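Local coordinates for DegV domain-containing protein Cgl2349/cg2579 (Corynebacterium glutamicum, PDB 3EGL), which binds long-chain fatty acids such as palmitate and may take part in lipid transport or fatty acid metabolism, at residues 17-20 with 21-25; 122-125 with 126-130; 231-234 with 235-238. All coordinates share one frame; numbering follows the deposited sequence. Where two conformers were deposited one is given.

In the fold
All three contacts are local and lie at the surface of the chain. Contacts 1 and 2 each sit on one helix, 18-23 and 123-133, with centres 20 Å apart; both lay side chains on helix 104-116. Contact 3 lies in the sheet that contains strand 237-242, at the turn leading into that strand from helix 224-231; P17 and V20 of contact 1 touch the same strand. Chemistry differs with place. Contacts 1 and 2 keep apolar side chains on their inner faces and polar ones outward, contact 2 adding a capping box and a weak glutamine-aspartate pair. Contact 3 is a turn whose serine links P233 O and V208 N.

Contact 1. Residues 17-20 with 21-25; sequences PTHV and AEDLD
V20, on helix 18-23, and L24, four residues on, run alongside each other in the same direction. V20 CG1 reaches L24 CD1 at 3.9 Å, and it does so because this branch is anti to the backbone N (chi1 175°), running along the helix toward L24. Between the same two residues the backbone bond from L24 N to V20 O measures 2.9 Å. Valine's two methyls serve two neighbours here, CG1 meeting L24 and CG2 lying over a face of the H19 ring. A21, the buried residue of the turn, gives only a methyl group, small enough for a packed site; its N donates to P17 O at 3.0 Å, the first bond of the helix. Proline costs nothing at this N-cap, where an N-H would find no partner within the helix, and its phi of -59° suits the place. On the outer face polar H19 and D23 are at home, joined by the bond from D23 N to H19 O at 2.8 Å. A Schellman motif ends the helix at D25, whose carboxylate forms a salt bridge with R7. The helix links strands 7-11 and 26-35 in a beta-alpha-beta unit, with V20 and L24 on M111 of helix 104-116, and P17 and V20 on M239 of strand 237-242.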
ATOM      1  N   PRO A  17      -0.571  10.838   0.182  1.00 28.69           N
ATOM      2  CA  PRO A  17      -0.422  12.171  -0.413  1.00 28.77           C
ATOM      3  C   PRO A  17       0.700  12.902   0.281  1.00 29.73           C
ATOM      4  O   PRO A  17       0.919  12.763   1.498  1.00 28.36           O
ATOM      5  CB  PRO A  17      -1.752  12.845  -0.116  1.00 28.39           C
ATOM      6  CG  PRO A  17      -2.714  11.700  -0.046  1.00 29.05           C
ATOM      7  CD  PRO A  17      -1.938  10.606   0.681  1.00 28.23           C
ATOM      8  N   THR A  18       1.434  13.646  -0.526  1.00 31.26           N
ATOM      9  CA  THR A  18       2.585  14.381  -0.063  1.00 33.07           C
ATOM     10  C   THR A  18       2.301  15.236   1.153  1.00 33.05           C
ATOM     11  O   THR A  18       3.019  15.139   2.138  1.00 33.23           O
ATOM     12  CB  THR A  18       3.177  15.195  -1.208  1.00 33.84           C
ATOM     13  OG1 THR A  18       3.720  14.262  -2.158  1.00 36.88           O
ATOM     14  CG2 THR A  18       4.309  16.070  -0.726  1.00 34.56           C
ATOM     15  N   HIS A  19       1.242  16.038   1.108  1.00 33.55           N
ATOM     16  CA  HIS A  19       0.947  16.951   2.220  1.00 33.57           C
ATOM     17  C   HIS A  19       0.556  16.200   3.509  1.00 32.94           C
ATOM     18  O   HIS A  19       0.848  16.675   4.611  1.00 33.71           O
ATOM     19  CB  HIS A  19      -0.119  17.989   1.820  1.00 34.04           C
ATOM     20  CG  HIS A  19      -1.489  17.402   1.698  1.00 35.93           C
ATOM     21  ND1 HIS A  19      -1.912  16.731   0.565  1.00 36.82           N
ATOM     22  CD2 HIS A  19      -2.502  17.312   2.594  1.00 36.41           C
ATOM     23  CE1 HIS A  19      -3.141  16.278   0.765  1.00 37.93           C
ATOM     24  NE2 HIS A  19      -3.524  16.627   1.982  1.00 36.55           N
ATOM     25  N   VAL A  20      -0.067  15.026   3.387  1.00 31.80           N
ATOM     26  CA  VAL A  20      -0.323  14.163   4.545  1.00 31.14           C
ATOM     27  C   VAL A  20       0.974  13.618   5.180  1.00 31.81           C
ATOM     28  O   VAL A  20       1.168  13.698   6.412  1.00 32.65           O
ATOM     29  CB  VAL A  20      -1.239  12.990   4.156  1.00 31.47           C
ATOM     30  CG1 VAL A  20      -1.415  11.999   5.313  1.00 30.56           C
ATOM     31  CG2 VAL A  20      -2.599  13.512   3.651  1.00 31.81           C
ATOM     32  N   ALA A  21       1.862  13.064   4.352  1.00 30.91           N
ATOM     33  CA  ALA A  21       3.155  12.581   4.840  1.00 30.50           C
ATOM     34  C   ALA A  21       3.888  13.714   5.550  1.00 30.40           C
ATOM     35  O   ALA A  21       4.411  13.530   6.655  1.00 30.06           O
ATOM     36  CB  ALA A  21       3.991  12.009   3.697  1.00 29.59           C
ATOM     37  N   GLU A  22       3.889  14.887   4.929  1.00 31.16           N
ATOM     38  CA  GLU A  22       4.458  16.102   5.541  1.00 33.23           C
ATOM     39  C   GLU A  22       3.787  16.526   6.856  1.00 32.96           C
ATOM     40  O   GLU A  22       4.473  16.689   7.866  1.00 33.30           O
ATOM     41  CB  GLU A  22       4.495  17.271   4.563  1.00 33.40           C
ATOM     42  CG  GLU A  22       5.732  17.253   3.675  1.00 38.32           C
ATOM     43  CD  GLU A  22       5.591  18.162   2.448  1.00 46.23           C
ATOM     44  OE1 GLU A  22       4.512  18.790   2.280  1.00 50.40           O
ATOM     45  OE2 GLU A  22       6.563  18.259   1.655  1.00 49.22           O
ATOM     46  N   ASP A  23       2.464  16.685   6.850  0.70 32.74           N
ATOM     47  CA  ASP A  23       1.757  17.069   8.064  0.70 32.21           C
ATOM     48  C   ASP A  23       2.042  16.109   9.213  0.70 31.76           C
ATOM     49  O   ASP A  23       2.242  16.563  10.339  0.70 32.29           O
ATOM     50  CB  ASP A  23       0.247  17.227   7.822  0.70 32.23           C
ATOM     51  CG  ASP A  23      -0.091  18.399   6.880  0.70 33.22           C
ATOM     52  OD1 ASP A  23       0.755  19.289   6.629  0.70 32.22           O
ATOM     53  OD2 ASP A  23      -1.233  18.423   6.369  0.70 36.40           O
ATOM     54  N   LEU A  24       2.101  14.800   8.938  1.00 31.38           N
ATOM     55  CA  LEU A  24       2.294  13.801  10.012  1.00 30.32           C
ATOM     56  C   LEU A  24       3.742  13.428  10.258  1.00 29.32           C
ATOM     57  O   LEU A  24       4.029  12.558  11.067  1.00 28.81           O
ATOM     58  CB  LEU A  24       1.492  12.521   9.762  1.00 30.71           C
ATOM     59  CG  LEU A  24       0.058  12.656   9.233  1.00 32.17           C
ATOM     60  CD1 LEU A  24      -0.518  11.268   8.995  1.00 31.04           C
ATOM     61  CD2 LEU A  24      -0.815  13.455  10.183  1.00 30.47           C
ATOM     62  N   ASP A  25       4.658  14.061   9.536  1.00 28.48           N
ATOM     63  CA  ASP A  25       6.086  13.801   9.727  1.00 27.66           C
ATOM     64  C   ASP A  25       6.464  12.319   9.449  1.00 26.83           C
ATOM     65  O   ASP A  25       7.296  11.685  10.145  1.00 25.99           O
ATOM     66  CB  ASP A  25       6.484  14.227  11.123  1.00 27.63           C
ATOM     67  CG  ASP A  25       7.942  14.548  11.236  1.00 29.83           C
ATOM     68  OD1 ASP A  25       8.665  14.569  10.222  1.00 35.30           O
ATOM     69  OD2 ASP A  25       8.393  14.796  12.365  1.00 33.43           O
TER

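Contact 2. Residues 122-125 with 126-130; sequences SLQE and CYDIA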
ATOM      1  N   SER A 122       5.445   3.850  22.646  1.00 21.12           N
ATOM      2  CA  SER A 122       6.717   3.159  22.403  1.00 22.13           C
ATOM      3  C   SER A 122       6.749   2.528  20.994  1.00 22.72           C
ATOM      4  O   SER A 122       5.715   2.389  20.317  1.00 22.79           O
ATOM      5  CB  SER A 122       6.906   2.091  23.459  1.00 21.37           C
ATOM      6  OG  SER A 122       6.014   1.026  23.218  1.00 24.46           O
ATOM      7  N   LEU A 123       7.949   2.189  20.537  1.00 23.71           N
ATOM      8  CA  LEU A 123       8.121   1.463  19.280  1.00 23.92           C
ATOM      9  C   LEU A 123       7.208   0.196  19.221  1.00 23.81           C
ATOM     10  O   LEU A 123       6.420   0.048  18.268  1.00 24.66           O
ATOM     11  CB  LEU A 123       9.601   1.125  19.024  1.00 22.84           C
ATOM     12  CG  LEU A 123       9.987   0.532  17.657  1.00 23.83           C
ATOM     13  CD1 LEU A 123       9.579   1.433  16.471  1.00 19.20           C
ATOM     14  CD2 LEU A 123      11.536   0.256  17.604  1.00 21.97           C
ATOM     15  N   GLN A 124       7.303  -0.688  20.217  1.00 23.18           N
ATOM     16  CA  GLN A 124       6.444  -1.881  20.258  1.00 23.63           C
ATOM     17  C   GLN A 124       4.952  -1.495  20.046  1.00 23.56           C
ATOM     18  O   GLN A 124       4.231  -2.159  19.296  1.00 24.82           O
ATOM     19  CB  GLN A 124       6.604  -2.663  21.588  1.00 22.49           C
ATOM     20  CG  GLN A 124       5.705  -3.893  21.692  1.00 22.90           C
ATOM     21  CD  GLN A 124       6.036  -4.937  20.609  1.00 27.72           C
ATOM     22  OE1 GLN A 124       7.207  -5.221  20.352  1.00 27.73           O
ATOM     23  NE2 GLN A 124       5.006  -5.483  19.949  1.00 26.97           N
ATOM     24  N   GLU A 125       4.512  -0.420  20.696  1.00 23.01           N
ATOM     25  CA  GLU A 125       3.103   0.017  20.628  1.00 23.08           C
ATOM     26  C   GLU A 125       2.722   0.590  19.281  1.00 23.11           C
ATOM     27  O   GLU A 125       1.613   0.318  18.800  1.00 23.19           O
ATOM     28  CB  GLU A 125       2.774   1.012  21.739  1.00 23.17           C
ATOM     29  CG  GLU A 125       2.846   0.382  23.154  1.00 23.45           C
ATOM     30  CD  GLU A 125       2.851   1.423  24.302  1.00 25.02           C
ATOM     31  OE1 GLU A 125       3.288   2.580  24.135  1.00 26.81           O
ATOM     32  OE2 GLU A 125       2.418   1.072  25.398  1.00 28.62           O
ATOM     33  N   CYS A 126       3.631   1.358  18.658  1.00 21.77           N
ATOM     34  CA  CYS A 126       3.365   1.826  17.318  1.00 22.56           C
ATOM     35  C   CYS A 126       3.359   0.623  16.393  1.00 22.60           C
ATOM     36  O   CYS A 126       2.522   0.536  15.492  1.00 21.91           O
ATOM     37  CB  CYS A 126       4.395   2.851  16.863  1.00 22.51           C
ATOM     38  SG  CYS A 126       4.369   4.344  17.882  1.00 26.85           S
ATOM     39  N   TYR A 127       4.271  -0.324  16.644  1.00 22.86           N
ATOM     40  CA  TYR A 127       4.315  -1.567  15.862  1.00 22.99           C
ATOM     41  C   TYR A 127       2.950  -2.278  15.919  1.00 23.51           C
ATOM     42  O   TYR A 127       2.364  -2.613  14.881  1.00 24.19           O
ATOM     43  CB  TYR A 127       5.432  -2.511  16.375  1.00 22.49           C
ATOM     44  CG  TYR A 127       5.392  -3.849  15.705  1.00 19.95           C
ATOM     45  CD1 TYR A 127       5.989  -4.032  14.445  1.00 22.18           C
ATOM     46  CD2 TYR A 127       4.730  -4.936  16.308  1.00 19.76           C
ATOM     47  CE1 TYR A 127       5.935  -5.282  13.773  1.00 20.45           C
ATOM     48  CE2 TYR A 127       4.657  -6.179  15.674  1.00 20.97           C
ATOM     49  CZ  TYR A 127       5.272  -6.343  14.383  1.00 21.99           C
ATOM     50  OH  TYR A 127       5.221  -7.570  13.732  1.00 23.37           O
ATOM     51  N   ASP A 128       2.436  -2.496  17.117  1.00 23.12           N
ATOM     52  CA  ASP A 128       1.180  -3.216  17.243  1.00 24.73           C
ATOM     53  C   ASP A 128      -0.009  -2.538  16.547  1.00 24.64           C
ATOM     54  O   ASP A 128      -0.852  -3.223  15.996  1.00 24.23           O
ATOM     55  CB  ASP A 128       0.831  -3.456  18.718  1.00 24.99           C
ATOM     56  CG  ASP A 128       1.808  -4.365  19.390  1.00 28.75           C
ATOM     57  OD1 ASP A 128       2.242  -5.349  18.753  1.00 32.31           O
ATOM     58  OD2 ASP A 128       2.151  -4.096  20.565  1.00 35.73           O
ATOM     59  N   ILE A 129      -0.081  -1.206  16.607  1.00 25.02           N
ATOM     60  CA  ILE A 129      -1.157  -0.444  15.971  1.00 25.95           C
ATOM     61  C   ILE A 129      -1.094  -0.655  14.454  1.00 25.98           C
ATOM     62  O   ILE A 129      -2.114  -0.991  13.812  1.00 25.08           O
ATOM     63  CB  ILE A 129      -1.052   1.066  16.341  1.00 26.55           C
ATOM     64  CG1 ILE A 129      -1.353   1.250  17.830  1.00 29.78           C
ATOM     65  CG2 ILE A 129      -2.036   1.910  15.579  1.00 26.74           C
ATOM     66  CD1 ILE A 129      -2.733   0.718  18.249  1.00 34.24           C
ATOM     67  N   ALA A 130       0.111  -0.493  13.902  1.00 25.85           N
ATOM     68  CA  ALA A 130       0.343  -0.731  12.485  1.00 26.62           C
ATOM     69  C   ALA A 130      -0.052  -2.172  12.051  1.00 26.47           C
ATOM     70  O   ALA A 130      -0.774  -2.364  11.082  1.00 26.10           O
ATOM     71  CB  ALA A 130       1.831  -0.403  12.129  1.00 26.91           C
TER
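L123 O accepts from Y127 N at 2.7 Å, and S122 O from C126 N at 2.9 Å, the bonds that open the helix. S122 and E125 cap this start. The backbone N of S122 donates to E125 OE1 at 2.9 Å in a fairly straight bond (166°), meeting that oxygen on its anti side. In return E125 N donates to S122 OG at 3.3 Å. Serine suits the N-cap because its short hydroxyl can turn back to an amide of the first turn, and glutamate three residues on is long enough to reach the cap residue's own N-H.

From the same turn, Q124 reaches D128 one turn on. Its NE2 bonds weakly to both carboxylate oxygens: the shorter bond, to D128 OD1 at 3.0 Å, is strongly bent, and the one to D128 OD2 at 3.2 Å is straighter. The amide and carboxylate planes are 48° apart, a slanted meeting in keeping with two weak bonds. Q124 leaves with CG anti to the backbone N and then bends at chi2 (63°), which carries its amide along the helix toward the carboxylate. Its other end, OE1, accepts from R95, and the same arginine makes a cation-pi contact with the Y127 ring. Q124 NE2 also comes within 3.7 Å of Y127 CD2, obliquely to that ring.

The packing lies on other faces. L123, C126 and A130 rest on L67 of strand 66-69, the buried cysteine and alanine being small enough to let the helix approach the sheet, while I129 touches A112 and M116 of helix 104-116. S122 and E125 together are a capping box, the classic reciprocal start of an alpha-helix, here opening helix 123-133.

Contact 3. Residues 231-234 with 235-238; sequences ALPE and GSSF
Between helix 224-231 and strand 237-242 the chain makes a type II beta turn, residues 233-236, drawn together by S236, whose hydroxyl reaches back to the carbonyl of P233. S236 OG donates to P233 O at 2.9 Å, approaching in the carbonyl plane with a C=O...donor angle of 152°. With chi1 near -73° the hydroxyl lies beside the serine's own backbone N, and that N makes only a weak, bent bond to P233 O, 3.4 Å long. The carbonyl oxygen is thus held mainly by the hydroxyl, with the amide a weak second. OG has a second partner, V208 N, from which it can accept while giving its proton to P233; a serine hydroxyl suits this double role. G235 takes the third position of the turn, where the positive phi (85°) belongs, a conformation glycine adopts easily, and P233, with its fixed phi, suits the extended path of the chain after the helix. L232 and F238 add an apolar touch beside the turn: L232 CD2 meets F238 CZ at 4.2 Å, the side chains crossing at a slant. Both rest on I210 of strand 209-215, the parallel neighbour of strand 237-242; F238 also lies on L228 of helix 224-231, while P233 packs on A203 of helix 196-203.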
ATOM      1  N   ALA A 231     -23.224   2.412  -1.083  1.00 31.54           N
ATOM      2  CA  ALA A 231     -23.341   1.030  -0.657  1.00 30.59           C
ATOM      3  C   ALA A 231     -22.784   0.705   0.746  1.00 30.56           C
ATOM      4  O   ALA A 231     -23.238  -0.239   1.388  1.00 30.59           O
ATOM      5  CB  ALA A 231     -22.772   0.117  -1.700  1.00 29.66           C
ATOM      6  N   LEU A 232     -21.825   1.492   1.226  1.00 30.13           N
ATOM      7  CA  LEU A 232     -21.132   1.165   2.460  1.00 30.03           C
ATOM      8  C   LEU A 232     -21.871   1.725   3.654  1.00 30.36           C
ATOM      9  O   LEU A 232     -22.552   2.736   3.506  1.00 30.77           O
ATOM     10  CB  LEU A 232     -19.689   1.692   2.408  1.00 29.57           C
ATOM     11  CG  LEU A 232     -18.612   0.630   2.144  1.00 29.44           C
ATOM     12  CD1 LEU A 232     -19.126  -0.549   1.326  1.00 29.12           C
ATOM     13  CD2 LEU A 232     -17.402   1.243   1.483  1.00 28.56           C
ATOM     14  N   PRO A 233     -21.708   1.107   4.855  1.00 30.53           N
ATOM     15  CA  PRO A 233     -22.481   1.585   6.020  1.00 30.38           C
ATOM     16  C   PRO A 233     -22.212   3.046   6.346  1.00 31.13           C
ATOM     17  O   PRO A 233     -21.103   3.540   6.132  1.00 31.82           O
ATOM     18  CB  PRO A 233     -21.996   0.687   7.160  1.00 29.72           C
ATOM     19  CG  PRO A 233     -21.471  -0.520   6.504  1.00 29.12           C
ATOM     20  CD  PRO A 233     -20.855  -0.043   5.221  1.00 29.94           C
ATOM     21  N   GLU A 234     -23.236   3.733   6.836  1.00 31.99           N
ATOM     22  CA  GLU A 234     -23.160   5.144   7.175  1.00 32.67           C
ATOM     23  C   GLU A 234     -22.009   5.414   8.114  1.00 32.22           C
ATOM     24  O   GLU A 234     -21.719   4.600   8.985  1.00 32.03           O
ATOM     25  CB  GLU A 234     -24.449   5.595   7.854  1.00 32.98           C
ATOM     26  CG  GLU A 234     -25.594   5.842   6.909  1.00 37.04           C
ATOM     27  CD  GLU A 234     -26.911   6.020   7.657  1.00 43.44           C
ATOM     28  OE1 GLU A 234     -26.928   6.710   8.718  1.00 45.45           O
ATOM     29  OE2 GLU A 234     -27.926   5.461   7.185  1.00 45.61           O
ATOM     30  N   GLY A 235     -21.391   6.582   7.946  1.00 31.93           N
ATOM     31  CA  GLY A 235     -20.234   6.986   8.738  1.00 31.44           C
ATOM     32  C   GLY A 235     -18.901   6.476   8.209  1.00 31.24           C
ATOM     33  O   GLY A 235     -17.924   6.499   8.926  1.00 31.62           O
ATOM     34  N   SER A 236     -18.865   5.979   6.974  1.00 31.24           N
ATOM     35  CA  SER A 236     -17.602   5.542   6.354  1.00 31.02           C
ATOM     36  C   SER A 236     -16.845   6.753   5.821  1.00 31.67           C
ATOM     37  O   SER A 236     -17.455   7.735   5.445  1.00 32.44           O
ATOM     38  CB  SER A 236     -17.883   4.562   5.223  1.00 30.46           C
ATOM     39  OG  SER A 236     -18.282   3.305   5.734  1.00 27.96           O
ATOM     40  N   SER A 237     -15.521   6.731   5.794  1.00 32.26           N
ATOM     41  CA  SER A 237     -14.834   7.916   5.261  1.00 32.90           C
ATOM     42  C   SER A 237     -14.043   7.608   4.018  1.00 32.64           C
ATOM     43  O   SER A 237     -13.609   6.475   3.821  1.00 32.74           O
ATOM     44  CB  SER A 237     -13.973   8.625   6.304  1.00 33.17           C
ATOM     45  OG  SER A 237     -13.243   7.701   7.061  1.00 37.29           O
ATOM     46  N   PHE A 238     -13.879   8.624   3.172  1.00 32.17           N
ATOM     47  CA  PHE A 238     -13.299   8.413   1.860  1.00 32.12           C
ATOM     48  C   PHE A 238     -12.182   9.372   1.573  1.00 31.61           C
ATOM     49  O   PHE A 238     -12.331  10.566   1.672  1.00 32.00           O
ATOM     50  CB  PHE A 238     -14.368   8.454   0.766  1.00 32.48           C
ATOM     51  CG  PHE A 238     -15.433   7.399   0.937  1.00 34.18           C
ATOM     52  CD1 PHE A 238     -15.429   6.246   0.130  1.00 33.33           C
ATOM     53  CD2 PHE A 238     -16.430   7.546   1.918  1.00 32.87           C
ATOM     54  CE1 PHE A 238     -16.414   5.260   0.300  1.00 33.40           C
ATOM     55  CE2 PHE A 238     -17.413   6.566   2.102  1.00 33.62           C
ATOM     56  CZ  PHE A 238     -17.417   5.426   1.297  1.00 34.21           C
TER